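Local coordinates for uncharacterized protein PA2218 (Pseudomonas aeruginosa, PDB 2HDW) that is of unknown function but adopts the alpha/beta hydrolase fold and is probably a hydrolase, at residues Ile79-Asp84 / Thr152-Ala157; Lys109-Gly114 / Val278-Ala283; Phe130-Thr135 / Cys179-Met184; Thr202-Thr207 / Val261-Tyr266. One frame throughout, in Å; residues are numbered along the deposited sequence.

Contact 1: residues Ile79-Asp84 / Thr152-Ala157; sequences ITLAAD and TEDFSA
D154 OD1 is held by a hydrogen bond with S133 OG and at the same time rests against both methyls of L81. CD1 of L81 comes nearest, 3.5 Å from D154 OD1, and CD2 of L81 follows at 3.8 Å from the same oxygen. The two side chains cross at about a right angle, and the carboxylate oxygen meets the forked end of the leucine. CD1 of L81 also lies 3.9 Å from D154 CB and, on its far reach, 4.4 Å from A157 CB. D154 and A157 are one helical turn apart, and the methyl therefore bridges two successive positions on the same helix surface. L81 CG stands beside its own backbone N (chi1 -49°) with the chain extended beyond, which carries CD1 about half of the 8.0 Å between the CA atoms of L81 and D154. No hydrogen bond links the two segments. The burial of a carboxylate against methyl groups would by itself be costly, but both oxygens of D154 are hydrogen-bonded, which probably offsets the loss of water. S133 holds the acid's OD1 while the L81 methyls pack against the same oxygen. Within the fold, strand 80-88 runs between strands 66-74 and 126-130, pairing with them through the backbones of L81 with F73 and D84 with A129. Helix 148-164 packs against this part of the sheet, D154 also touching F130 of strand 126-130 and W181 of helix 180-191.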
loop_
_atom_site.group_PDB
_atom_site.type_symbol
_atom_site.label_atom_id
_atom_site.label_comp_id
_atom_site.label_asym_id
_atom_site.label_seq_id
_atom_site.Cartn_x
_atom_site.Cartn_y
_atom_site.Cartn_z
ATOM N N ILE A 79 9.271 -10.061 -11.452
ATOM C CA ILE A 79 8.985 -10.572 -10.117
ATOM C C ILE A 79 7.548 -11.073 -10.047
ATOM O O ILE A 79 6.629 -10.402 -10.522
ATOM C CB ILE A 79 9.202 -9.477 -9.047
ATOM C CG1 ILE A 79 10.625 -8.918 -9.173
ATOM C CG2 ILE A 79 8.978 -10.054 -7.646
ATOM C CD1 ILE A 79 10.969 -7.823 -8.169
ATOM N N THR A 80 7.368 -12.261 -9.472
ATOM C CA THR A 80 6.044 -12.858 -9.326
ATOM C C THR A 80 5.482 -12.486 -7.959
ATOM O O THR A 80 6.128 -12.709 -6.931
ATOM C CB THR A 80 6.110 -14.392 -9.453
ATOM O OG1 THR A 80 6.600 -14.738 -10.756
ATOM C CG2 THR A 80 4.728 -15.011 -9.258
ATOM N N LEU A 81 4.285 -11.908 -7.957
ATOM C CA LEU A 81 3.646 -11.479 -6.720
ATOM C C LEU A 81 2.527 -12.412 -6.271
ATOM O O LEU A 81 1.897 -13.078 -7.088
ATOM C CB LEU A 81 3.076 -10.070 -6.895
ATOM C CG LEU A 81 4.006 -9.011 -7.493
ATOM C CD1 LEU A 81 3.243 -7.710 -7.668
ATOM C CD2 LEU A 81 5.219 -8.804 -6.591
ATOM N N ALA A 82 2.296 -12.457 -4.963
ATOM C CA ALA A 82 1.235 -13.277 -4.392
ATOM C C ALA A 82 0.107 -12.340 -3.968
ATOM O O ALA A 82 0.353 -11.207 -3.554
ATOM C CB ALA A 82 1.755 -14.061 -3.184
ATOM N N ALA A 83 -1.131 -12.809 -4.063
ATOM C CA ALA A 83 -2.263 -11.973 -3.694
ATOM C C ALA A 83 -3.503 -12.772 -3.321
ATOM O O ALA A 83 -3.608 -13.964 -3.627
ATOM C CB ALA A 83 -2.595 -11.022 -4.842
ATOM N N ASP A 84 -4.433 -12.100 -2.648
ATOM C CA ASP A 84 -5.699 -12.700 -2.252
ATOM C C ASP A 84 -6.750 -12.044 -3.132
ATOM O O ASP A 84 -6.810 -10.818 -3.231
ATOM C CB ASP A 84 -6.023 -12.407 -0.782
ATOM C CG ASP A 84 -5.185 -13.227 0.183
ATOM O OD1 ASP A 84 -5.260 -14.475 0.124
ATOM O OD2 ASP A 84 -4.459 -12.625 1.010
ATOM N N THR A 152 5.640 0.997 -7.718
ATOM C CA THR A 152 4.606 1.624 -8.533
ATOM C C THR A 152 4.202 0.583 -9.582
ATOM O O THR A 152 3.021 0.399 -9.869
ATOM C CB THR A 152 5.131 2.911 -9.205
ATOM O OG1 THR A 152 5.330 3.917 -8.201
ATOM C CG2 THR A 152 4.146 3.419 -10.245
ATOM N N GLU A 153 5.191 -0.118 -10.131
ATOM C CA GLU A 153 4.936 -1.164 -11.125
ATOM C C GLU A 153 4.065 -2.295 -10.546
ATOM O O GLU A 153 3.182 -2.821 -11.234
ATOM C CB GLU A 153 6.271 -1.725 -11.639
ATOM C CG GLU A 153 6.192 -3.068 -12.369
ATOM C CD GLU A 153 5.212 -3.075 -13.536
ATOM O OE1 GLU A 153 5.042 -2.029 -14.197
ATOM O OE2 GLU A 153 4.619 -4.145 -13.805
ATOM N N ASP A 154 4.296 -2.655 -9.286
ATOM C CA ASP A 154 3.516 -3.721 -8.645
ATOM C C ASP A 154 2.016 -3.463 -8.758
ATOM O O ASP A 154 1.229 -4.376 -8.997
ATOM C CB ASP A 154 3.866 -3.853 -7.159
ATOM C CG ASP A 154 5.236 -4.460 -6.918
ATOM O OD1 ASP A 154 5.715 -5.245 -7.763
ATOM O OD2 ASP A 154 5.829 -4.169 -5.856
ATOM N N PHE A 155 1.618 -2.211 -8.578
ATOM C CA PHE A 155 0.210 -1.854 -8.658
ATOM C C PHE A 155 -0.362 -2.143 -10.045
ATOM O O PHE A 155 -1.457 -2.680 -10.170
ATOM C CB PHE A 155 0.029 -0.373 -8.314
ATOM C CG PHE A 155 -0.825 -0.133 -7.105
ATOM C CD1 PHE A 155 -0.429 0.780 -6.131
ATOM C CD2 PHE A 155 -2.040 -0.800 -6.951
ATOM C CE1 PHE A 155 -1.232 1.031 -5.017
ATOM C CE2 PHE A 155 -2.855 -0.558 -5.840
ATOM C CZ PHE A 155 -2.448 0.362 -4.870
ATOM N N SER A 156 0.381 -1.789 -11.086
ATOM C CA SER A 156 -0.086 -2.026 -12.444
ATOM C C SER A 156 0.014 -3.502 -12.823
ATOM O O SER A 156 -0.695 -3.971 -13.715
ATOM C CB SER A 156 0.690 -1.151 -13.426
ATOM O OG SER A 156 0.262 0.200 -13.307
ATOM N N ALA A 157 0.894 -4.235 -12.146
ATOM C CA ALA A 157 1.029 -5.663 -12.400
ATOM C C ALA A 157 -0.229 -6.327 -11.845
ATOM O O ALA A 157 -0.722 -7.312 -12.401
ATOM C CB ALA A 157 2.266 -6.214 -11.703
#

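Contact 2: residues Lys109-Gly114 / Val278-Ala283; sequences KEQSSG and VNSGNA
Q111 NE2 reaches S280 OG at 3.3 Å, and this single polar touch joins the two segments. The bond is weak, with an N-H...O angle of only 126°. Q111 CG stands beside the backbone N (chi1 -64°) and the chain beyond it is extended, which carries NE2 a little under half of the 10.4 Å between the CA atoms of Q111 and S280; the serine hydroxyl comes to meet it. Each partner has a stronger tie. NE2 of Q111 also donates to the carbonyl of G272, and OE1 of Q111 accepts from the backbone N of V108, which together fix the way round of the amide. The hydroxyl of S280 bonds to the carbonyl of Y267, at the end of helix 258-267. Further out, Q111 is the N-cap residue of helix 112-122, while S280 is the centre of an inverse gamma turn, its CB pointing toward segment 109-114. Behind Q111, K109 NZ makes a 2.7 Å salt bridge to E110 OE2, and these two charges have further partners in D131 and R276. The chemistry is that of a small buried polar network: the long Q111-S280 bond adds a link between groups whose positions are set mainly by backbone carbonyls and an amide.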
loop_
_atom_site.group_PDB
_atom_site.type_symbol
_atom_site.label_atom_id
_atom_site.label_comp_id
_atom_site.label_asym_id
_atom_site.label_seq_id
_atom_site.Cartn_x
_atom_site.Cartn_y
_atom_site.Cartn_z
ATOM N N LYS A 109 -0.657 -8.422 2.706
ATOM C CA LYS A 109 -2.063 -8.574 2.358
ATOM C C LYS A 109 -2.965 -9.118 3.466
ATOM O O LYS A 109 -4.175 -8.909 3.429
ATOM C CB LYS A 109 -2.192 -9.465 1.119
ATOM C CG LYS A 109 -1.701 -10.899 1.323
ATOM C CD LYS A 109 -1.622 -11.641 -0.006
ATOM C CE LYS A 109 -1.283 -13.121 0.178
ATOM N NZ LYS A 109 -0.026 -13.348 0.951
ATOM N N GLU A 110 -2.398 -9.819 4.442
ATOM C CA GLU A 110 -3.218 -10.363 5.520
ATOM C C GLU A 110 -3.625 -9.283 6.523
ATOM O O GLU A 110 -4.458 -9.514 7.402
ATOM C CB GLU A 110 -2.480 -11.493 6.246
ATOM C CG GLU A 110 -2.226 -12.742 5.392
ATOM C CD GLU A 110 -1.085 -12.571 4.399
ATOM O OE1 GLU A 110 -0.347 -11.562 4.480
ATOM O OE2 GLU A 110 -0.909 -13.461 3.540
ATOM N N GLN A 111 -3.035 -8.100 6.387
ATOM C CA GLN A 111 -3.347 -7.006 7.284
ATOM C C GLN A 111 -4.407 -6.073 6.680
ATOM O O GLN A 111 -5.368 -6.549 6.074
ATOM C CB GLN A 111 -2.045 -6.276 7.665
ATOM C CG GLN A 111 -1.101 -7.196 8.462
ATOM C CD GLN A 111 0.312 -6.660 8.618
ATOM O OE1 GLN A 111 0.944 -6.237 7.645
ATOM N NE2 GLN A 111 0.826 -6.696 9.846
ATOM N N SER A 112 -4.234 -4.765 6.830
ATOM C CA SER A 112 -5.212 -3.793 6.343
ATOM C C SER A 112 -5.727 -3.911 4.901
ATOM O O SER A 112 -6.937 -3.815 4.674
ATOM C CB SER A 112 -4.687 -2.373 6.567
ATOM O OG SER A 112 -5.726 -1.423 6.389
ATOM N N SER A 113 -4.840 -4.097 3.926
ATOM C CA SER A 113 -5.298 -4.194 2.540
ATOM C C SER A 113 -6.291 -5.344 2.369
ATOM O O SER A 113 -7.272 -5.227 1.633
ATOM C CB SER A 113 -4.113 -4.363 1.574
ATOM O OG SER A 113 -3.333 -5.509 1.876
ATOM N N GLY A 114 -6.034 -6.453 3.053
ATOM C CA GLY A 114 -6.930 -7.593 2.971
ATOM C C GLY A 114 -8.294 -7.256 3.540
ATOM O O GLY A 114 -9.324 -7.620 2.967
ATOM N N VAL A 278 7.048 -6.556 7.267
ATOM C CA VAL A 278 8.246 -5.806 7.623
ATOM C C VAL A 278 7.965 -5.027 8.908
ATOM O O VAL A 278 8.775 -5.009 9.836
ATOM C CB VAL A 278 8.621 -4.783 6.517
ATOM C CG1 VAL A 278 9.499 -3.668 7.102
ATOM C CG2 VAL A 278 9.350 -5.485 5.385
ATOM N N ASN A 279 6.805 -4.382 8.955
ATOM C CA ASN A 279 6.447 -3.580 10.111
ATOM C C ASN A 279 6.192 -4.384 11.378
ATOM O O ASN A 279 6.245 -3.840 12.477
ATOM C CB ASN A 279 5.241 -2.698 9.776
ATOM C CG ASN A 279 5.537 -1.734 8.637
ATOM O OD1 ASN A 279 6.697 -1.393 8.395
ATOM N ND2 ASN A 279 4.496 -1.286 7.938
ATOM N N SER A 280 5.926 -5.677 11.234
ATOM C CA SER A 280 5.683 -6.517 12.402
ATOM C C SER A 280 6.959 -7.166 12.938
ATOM O O SER A 280 7.116 -8.383 12.882
ATOM C CB SER A 280 4.647 -7.604 12.088
ATOM O OG SER A 280 3.331 -7.070 12.022
ATOM N N GLY A 281 7.875 -6.350 13.446
ATOM C CA GLY A 281 9.101 -6.884 14.018
ATOM C C GLY A 281 10.251 -7.202 13.077
ATOM O O GLY A 281 11.283 -7.708 13.518
ATOM N N ASN A 282 10.087 -6.933 11.787
ATOM C CA ASN A 282 11.167 -7.187 10.845
ATOM C C ASN A 282 11.715 -5.861 10.337
ATOM O O ASN A 282 11.763 -4.890 11.098
ATOM C CB ASN A 282 10.674 -8.073 9.695
ATOM C CG ASN A 282 10.220 -9.434 10.182
ATOM O OD1 ASN A 282 9.025 -9.707 10.270
ATOM N ND2 ASN A 282 11.177 -10.290 10.528
ATOM N N ALA A 283 12.130 -5.799 9.074
ATOM C CA ALA A 283 12.683 -4.556 8.544
ATOM C C ALA A 283 13.136 -4.636 7.104
ATOM O O ALA A 283 13.317 -5.717 6.551
ATOM C CB ALA A 283 13.856 -4.118 9.390
#

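Contact 3: residues Phe130-Thr135 / Cys179-Met184; sequences FDPSYT and CGWGGM
This contact lies beside the nucleophile elbow of the alpha/beta hydrolase fold, the sharp turn between strand 173-178 and helix 180-191. C179 probably stands at the position that the nucleophile takes in this fold; its positive phi is as expected at such an elbow. Two kinds of packing bring the loop after strand 126-130 onto W181, in the first turn of the helix. The aromatic one is an offset edge-to-face pair: F130 turns its edge to the face of the W181 six-membered ring, with centroids 5.5 Å apart and planes at 78°. F130 CG lies between its backbone N and carbonyl carbon (chi1 67°), which helps bring the ring end to W181. F130 CZ leads, 3.8 Å from W181 CZ3, which lies in the plane of the phenylalanine ring. The apolar one is tighter, with P132 CG 3.3 Å and P132 CB 3.4 Å from W181 CZ2; the proline approaches the indole obliquely. F130 and P132 lie on the same side of the indole plane, and CE of M184 covers part of the other face, near the rim. F155 of helix 148-164 also meets both aromatic rings, edge-to-face with F130. No hydrogen bond crosses between the two segments; those within them shape the backbone. G182 N bonds to C179 O at 2.9 Å, and P132 to T135 form a type II turn. The carbonyl of P132 is gripped twice by T135, from the same face of its plane: by the backbone N at 3.1 Å and by OG1 at 2.8 Å, with OG1 40° out of that plane.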
loop_
_atom_site.group_PDB
_atom_site.type_symbol
_atom_site.label_atom_id
_atom_site.label_comp_id
_atom_site.label_asym_id
_atom_site.label_seq_id
_atom_site.Cartn_x
_atom_site.Cartn_y
_atom_site.Cartn_z
ATOM N N PHE A 130 -2.564 -7.543 -2.625
ATOM C CA PHE A 130 -1.314 -8.196 -2.987
ATOM C C PHE A 130 -0.117 -7.861 -2.109
ATOM O O PHE A 130 -0.092 -6.838 -1.423
ATOM C CB PHE A 130 -0.966 -7.830 -4.429
ATOM C CG PHE A 130 -0.640 -6.373 -4.616
ATOM C CD1 PHE A 130 0.647 -5.895 -4.357
ATOM C CD2 PHE A 130 -1.624 -5.469 -5.014
ATOM C CE1 PHE A 130 0.947 -4.537 -4.488
ATOM C CE2 PHE A 130 -1.338 -4.109 -5.149
ATOM C CZ PHE A 130 -0.048 -3.642 -4.885
ATOM N N ASP A 131 0.876 -8.744 -2.142
ATOM C CA ASP A 131 2.111 -8.525 -1.412
ATOM C C ASP A 131 3.099 -7.894 -2.389
ATOM O O ASP A 131 3.361 -8.436 -3.467
ATOM C CB ASP A 131 2.689 -9.842 -0.884
ATOM C CG ASP A 131 1.940 -10.366 0.325
ATOM O OD1 ASP A 131 1.370 -9.538 1.071
ATOM O OD2 ASP A 131 1.940 -11.598 0.542
ATOM N N PRO A 132 3.644 -6.721 -2.031
ATOM C CA PRO A 132 4.609 -6.025 -2.888
ATOM C C PRO A 132 5.832 -6.896 -3.177
ATOM O O PRO A 132 6.127 -7.837 -2.431
ATOM C CB PRO A 132 4.974 -4.791 -2.063
ATOM C CG PRO A 132 3.710 -4.518 -1.290
ATOM C CD PRO A 132 3.290 -5.902 -0.857
ATOM N N SER A 133 6.527 -6.585 -4.269
ATOM C CA SER A 133 7.738 -7.309 -4.654
ATOM C C SER A 133 8.692 -7.457 -3.466
ATOM O O SER A 133 8.820 -6.544 -2.654
ATOM C CB SER A 133 8.464 -6.565 -5.786
ATOM O OG SER A 133 7.832 -6.763 -7.045
ATOM N N TYR A 134 9.356 -8.606 -3.376
ATOM C CA TYR A 134 10.322 -8.886 -2.312
ATOM C C TYR A 134 9.742 -9.059 -0.906
ATOM O O TYR A 134 10.504 -9.277 0.042
ATOM C CB TYR A 134 11.379 -7.778 -2.234
ATOM C CG TYR A 134 12.108 -7.475 -3.519
ATOM C CD1 TYR A 134 13.145 -8.290 -3.976
ATOM C CD2 TYR A 134 11.779 -6.348 -4.267
ATOM C CE1 TYR A 134 13.834 -7.980 -5.151
ATOM C CE2 TYR A 134 12.461 -6.030 -5.438
ATOM C CZ TYR A 134 13.482 -6.846 -5.876
ATOM O OH TYR A 134 14.123 -6.530 -7.055
ATOM N N THR A 135 8.422 -8.963 -0.757
ATOM C CA THR A 135 7.810 -9.088 0.568
ATOM C C THR A 135 6.661 -10.089 0.648
ATOM O O THR A 135 6.170 -10.572 -0.372
ATOM C CB THR A 135 7.275 -7.724 1.069
ATOM O OG1 THR A 135 6.123 -7.346 0.306
ATOM C CG2 THR A 135 8.345 -6.646 0.916
ATOM N N CYS A 179 -1.961 4.102 3.370
ATOM C CA CYS A 179 -0.711 4.504 3.993
ATOM C C CYS A 179 0.344 4.828 2.929
ATOM O O CYS A 179 0.089 5.601 2.003
ATOM C CB CYS A 179 -0.239 3.364 4.907
ATOM S SG CYS A 179 1.033 3.777 6.136
ATOM N N GLY A 180 1.521 4.221 3.056
ATOM C CA GLY A 180 2.590 4.461 2.103
ATOM C C GLY A 180 2.231 4.151 0.660
ATOM O O GLY A 180 2.786 4.742 -0.266
ATOM N N TRP A 181 1.303 3.224 0.449
ATOM C CA TRP A 181 0.923 2.893 -0.915
ATOM C C TRP A 181 -0.100 3.854 -1.498
ATOM O O TRP A 181 -0.505 3.729 -2.663
ATOM C CB TRP A 181 0.443 1.451 -0.995
ATOM C CG TRP A 181 1.607 0.514 -1.033
ATOM C CD1 TRP A 181 2.441 0.189 0.006
ATOM C CD2 TRP A 181 2.140 -0.131 -2.192
ATOM N NE1 TRP A 181 3.468 -0.617 -0.442
ATOM C CE2 TRP A 181 3.307 -0.825 -1.788
ATOM C CE3 TRP A 181 1.749 -0.186 -3.537
ATOM C CZ2 TRP A 181 4.085 -1.564 -2.682
ATOM C CZ3 TRP A 181 2.524 -0.923 -4.428
ATOM C CH2 TRP A 181 3.679 -1.602 -3.993
ATOM N N GLY A 182 -0.517 4.819 -0.681
ATOM C CA GLY A 182 -1.439 5.828 -1.163
ATOM C C GLY A 182 -0.636 6.643 -2.168
ATOM O O GLY A 182 -1.133 7.032 -3.215
ATOM N N GLY A 183 0.631 6.888 -1.843
ATOM C CA GLY A 183 1.487 7.640 -2.741
ATOM C C GLY A 183 1.776 6.842 -4.001
ATOM O O GLY A 183 1.784 7.388 -5.104
ATOM N N MET A 184 2.012 5.541 -3.839
ATOM C CA MET A 184 2.289 4.672 -4.979
ATOM C C MET A 184 1.055 4.536 -5.882
ATOM O O MET A 184 1.184 4.430 -7.102
ATOM C CB MET A 184 2.738 3.283 -4.503
ATOM C CG MET A 184 4.232 2.953 -4.735
ATOM S SD MET A 184 5.430 3.840 -3.681
ATOM C CE MET A 184 5.293 2.877 -2.147
#

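Contact 4: residues Thr202-Thr207 / Val261-Tyr266; sequences TMYDMT and VDYHDY
The loop leaving strand 197-201 meets helix 258-267, part of the mainly helical insertion between strands 197-201 and 309-314, a usual place for the lid of an alpha/beta hydrolase. Two tyrosines arriving from opposite directions make the junction, Y204 OH and Y263 OH lying 2.7 Å apart in a hydrogen bond. Their meeting is lopsided. Y204 OH lies in the plane of the Y263 ring, at its edge, whereas Y263 OH comes obliquely to the Y204 ring, 3.2 Å from both CE1 and CZ of Y204. Y263 CG stands beside its backbone N (chi1 -84°), a setting that helps send the phenol out from the helix to Y204. The Y204 hydroxyl is shared further, with hydrogen bonds to Y214 OH and H318 NE2, so several polar groups converge on one buried oxygen. Just beyond Y204, D205 caps helix 206-212: its OD1 takes a 2.8 Å bond from T207 OG1 and a weak one from T207 N. Among the neighbours, both tyrosine rings meet the ring of H344, Y204 stacks on F322 of helix 320-329, and Y263 touches Y348 of helix 346-349, placing the pair between the insertion and helices 320-329 and 346-349.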
loop_
_atom_site.group_PDB
_atom_site.type_symbol
_atom_site.label_atom_id
_atom_site.label_comp_id
_atom_site.label_asym_id
_atom_site.label_seq_id
_atom_site.Cartn_x
_atom_site.Cartn_y
_atom_site.Cartn_z
ATOM N N THR A 202 -5.350 7.556 4.452
ATOM C CA THR A 202 -4.298 7.929 5.404
ATOM C C THR A 202 -2.905 7.713 4.784
ATOM O O THR A 202 -2.024 7.067 5.360
ATOM C CB THR A 202 -4.474 7.124 6.742
ATOM O OG1 THR A 202 -3.648 7.699 7.761
ATOM C CG2 THR A 202 -4.109 5.643 6.562
ATOM N N MET A 203 -2.717 8.306 3.609
ATOM C CA MET A 203 -1.488 8.165 2.832
ATOM C C MET A 203 -0.216 8.829 3.340
ATOM O O MET A 203 -0.240 9.755 4.155
ATOM C CB MET A 203 -1.717 8.655 1.381
ATOM C CG MET A 203 -1.689 10.191 1.194
ATOM S SD MET A 203 -1.691 10.789 -0.553
ATOM C CE MET A 203 0.054 10.710 -0.973
ATOM N N TYR A 204 0.894 8.326 2.804
ATOM C CA TYR A 204 2.245 8.819 3.044
ATOM C C TYR A 204 2.798 8.896 1.622
ATOM O O TYR A 204 2.341 8.168 0.739
ATOM C CB TYR A 204 3.117 7.776 3.751
ATOM C CG TYR A 204 3.301 7.876 5.248
ATOM C CD1 TYR A 204 2.224 7.722 6.121
ATOM C CD2 TYR A 204 4.583 7.975 5.799
ATOM C CE1 TYR A 204 2.419 7.647 7.499
ATOM C CE2 TYR A 204 4.788 7.901 7.176
ATOM C CZ TYR A 204 3.701 7.729 8.020
ATOM O OH TYR A 204 3.900 7.582 9.377
ATOM N N ASP A 205 3.758 9.779 1.396
ATOM C CA ASP A 205 4.447 9.830 0.112
ATOM C C ASP A 205 5.779 9.294 0.637
ATOM O O ASP A 205 6.528 10.036 1.275
ATOM C CB ASP A 205 4.620 11.269 -0.391
ATOM C CG ASP A 205 5.619 11.371 -1.537
ATOM O OD1 ASP A 205 6.496 10.491 -1.635
ATOM O OD2 ASP A 205 5.550 12.337 -2.329
ATOM N N MET A 206 6.063 8.011 0.419
ATOM C CA MET A 206 7.298 7.441 0.947
ATOM C C MET A 206 8.612 8.095 0.498
ATOM O O MET A 206 9.598 8.050 1.242
ATOM C CB MET A 206 7.349 5.925 0.699
ATOM C CG MET A 206 6.279 5.098 1.455
ATOM S SD MET A 206 6.122 5.421 3.264
ATOM C CE MET A 206 7.798 5.015 3.779
ATOM N N THR A 207 8.653 8.701 -0.693
ATOM C CA THR A 207 9.896 9.336 -1.130
ATOM C C THR A 207 10.098 10.616 -0.326
ATOM O O THR A 207 11.223 10.967 0.041
ATOM C CB THR A 207 9.909 9.666 -2.658
ATOM O OG1 THR A 207 8.905 10.646 -2.968
ATOM C CG2 THR A 207 9.669 8.404 -3.471
ATOM N N VAL A 261 3.459 4.716 19.069
ATOM C CA VAL A 261 2.842 3.782 20.002
ATOM C C VAL A 261 1.656 3.141 19.286
ATOM O O VAL A 261 1.387 1.946 19.442
ATOM C CB VAL A 261 2.331 4.504 21.256
ATOM C CG1 VAL A 261 1.609 3.513 22.163
ATOM C CG2 VAL A 261 3.507 5.153 21.996
ATOM N N ASP A 262 0.948 3.949 18.500
ATOM C CA ASP A 262 -0.197 3.460 17.740
ATOM C C ASP A 262 0.248 2.370 16.770
ATOM O O ASP A 262 -0.400 1.327 16.664
ATOM C CB ASP A 262 -0.847 4.590 16.939
ATOM C CG ASP A 262 -1.601 5.576 17.813
ATOM O OD1 ASP A 262 -1.805 5.293 19.015
ATOM O OD2 ASP A 262 -1.998 6.635 17.286
ATOM N N TYR A 263 1.341 2.622 16.051
ATOM C CA TYR A 263 1.854 1.647 15.092
ATOM C C TYR A 263 2.182 0.333 15.788
ATOM O O TYR A 263 1.871 -0.744 15.283
ATOM C CB TYR A 263 3.113 2.171 14.395
ATOM C CG TYR A 263 2.856 3.059 13.196
ATOM C CD1 TYR A 263 1.915 2.708 12.229
ATOM C CD2 TYR A 263 3.605 4.217 12.992
ATOM C CE1 TYR A 263 1.730 3.489 11.080
ATOM C CE2 TYR A 263 3.431 5.004 11.846
ATOM C CZ TYR A 263 2.493 4.632 10.896
ATOM O OH TYR A 263 2.330 5.396 9.761
ATOM N N HIS A 264 2.826 0.428 16.946
ATOM C CA HIS A 264 3.172 -0.763 17.711
ATOM C C HIS A 264 1.910 -1.521 18.112
ATOM O O HIS A 264 1.835 -2.739 17.968
ATOM C CB HIS A 264 3.948 -0.389 18.978
ATOM C CG HIS A 264 4.047 -1.508 19.967
ATOM N ND1 HIS A 264 2.987 -1.901 20.755
ATOM C CD2 HIS A 264 5.063 -2.354 20.258
ATOM C CE1 HIS A 264 3.344 -2.941 21.488
ATOM N NE2 HIS A 264 4.600 -3.236 21.206
ATOM N N ASP A 265 0.918 -0.797 18.618
ATOM C CA ASP A 265 -0.320 -1.434 19.050
ATOM C C ASP A 265 -1.030 -2.167 17.926
ATOM O O ASP A 265 -1.817 -3.077 18.169
ATOM C CB ASP A 265 -1.256 -0.406 19.676
ATOM C CG ASP A 265 -0.729 0.117 20.996
ATOM O OD1 ASP A 265 0.195 -0.509 21.557
ATOM O OD2 ASP A 265 -1.239 1.145 21.474
ATOM N N TYR A 266 -0.753 -1.774 16.690
ATOM C CA TYR A 266 -1.376 -2.444 15.558
ATOM C C TYR A 266 -0.502 -3.592 15.057
ATOM O O TYR A 266 -0.931 -4.750 15.002
ATOM C CB TYR A 266 -1.605 -1.462 14.407
ATOM C CG TYR A 266 -2.157 -2.139 13.172
ATOM C CD1 TYR A 266 -3.493 -2.542 13.111
ATOM C CD2 TYR A 266 -1.330 -2.442 12.092
ATOM C CE1 TYR A 266 -3.990 -3.234 12.004
ATOM C CE2 TYR A 266 -1.812 -3.137 10.985
ATOM C CZ TYR A 266 -3.139 -3.529 10.949
ATOM O OH TYR A 266 -3.609 -4.226 9.860
#

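All four contacts are buried, and contact 3 lies nearest the centre of the chain, about 4 Å away. Contacts 1 and 3 share one region of the core, their centres about 9 Å apart; they have the S133 side chain in common, and the A82 and D131 backbones pair. Contact 2 joins them through K109, salt-bridged to D131 at 2.7 Å between NZ and OD2. Contact 4 meets contact 3 at the C179 carbonyl, which the Y204 backbone N approaches, and touches contact 2 where Y266 packs on Q111. Chemistry follows place: contact 1 sets leucine methyls against a carboxylate, contact 3 packs a phenyl ring and a proline on an indole, while hydroxyls and an amide tie the inserted region to the core in contacts 2 and 4.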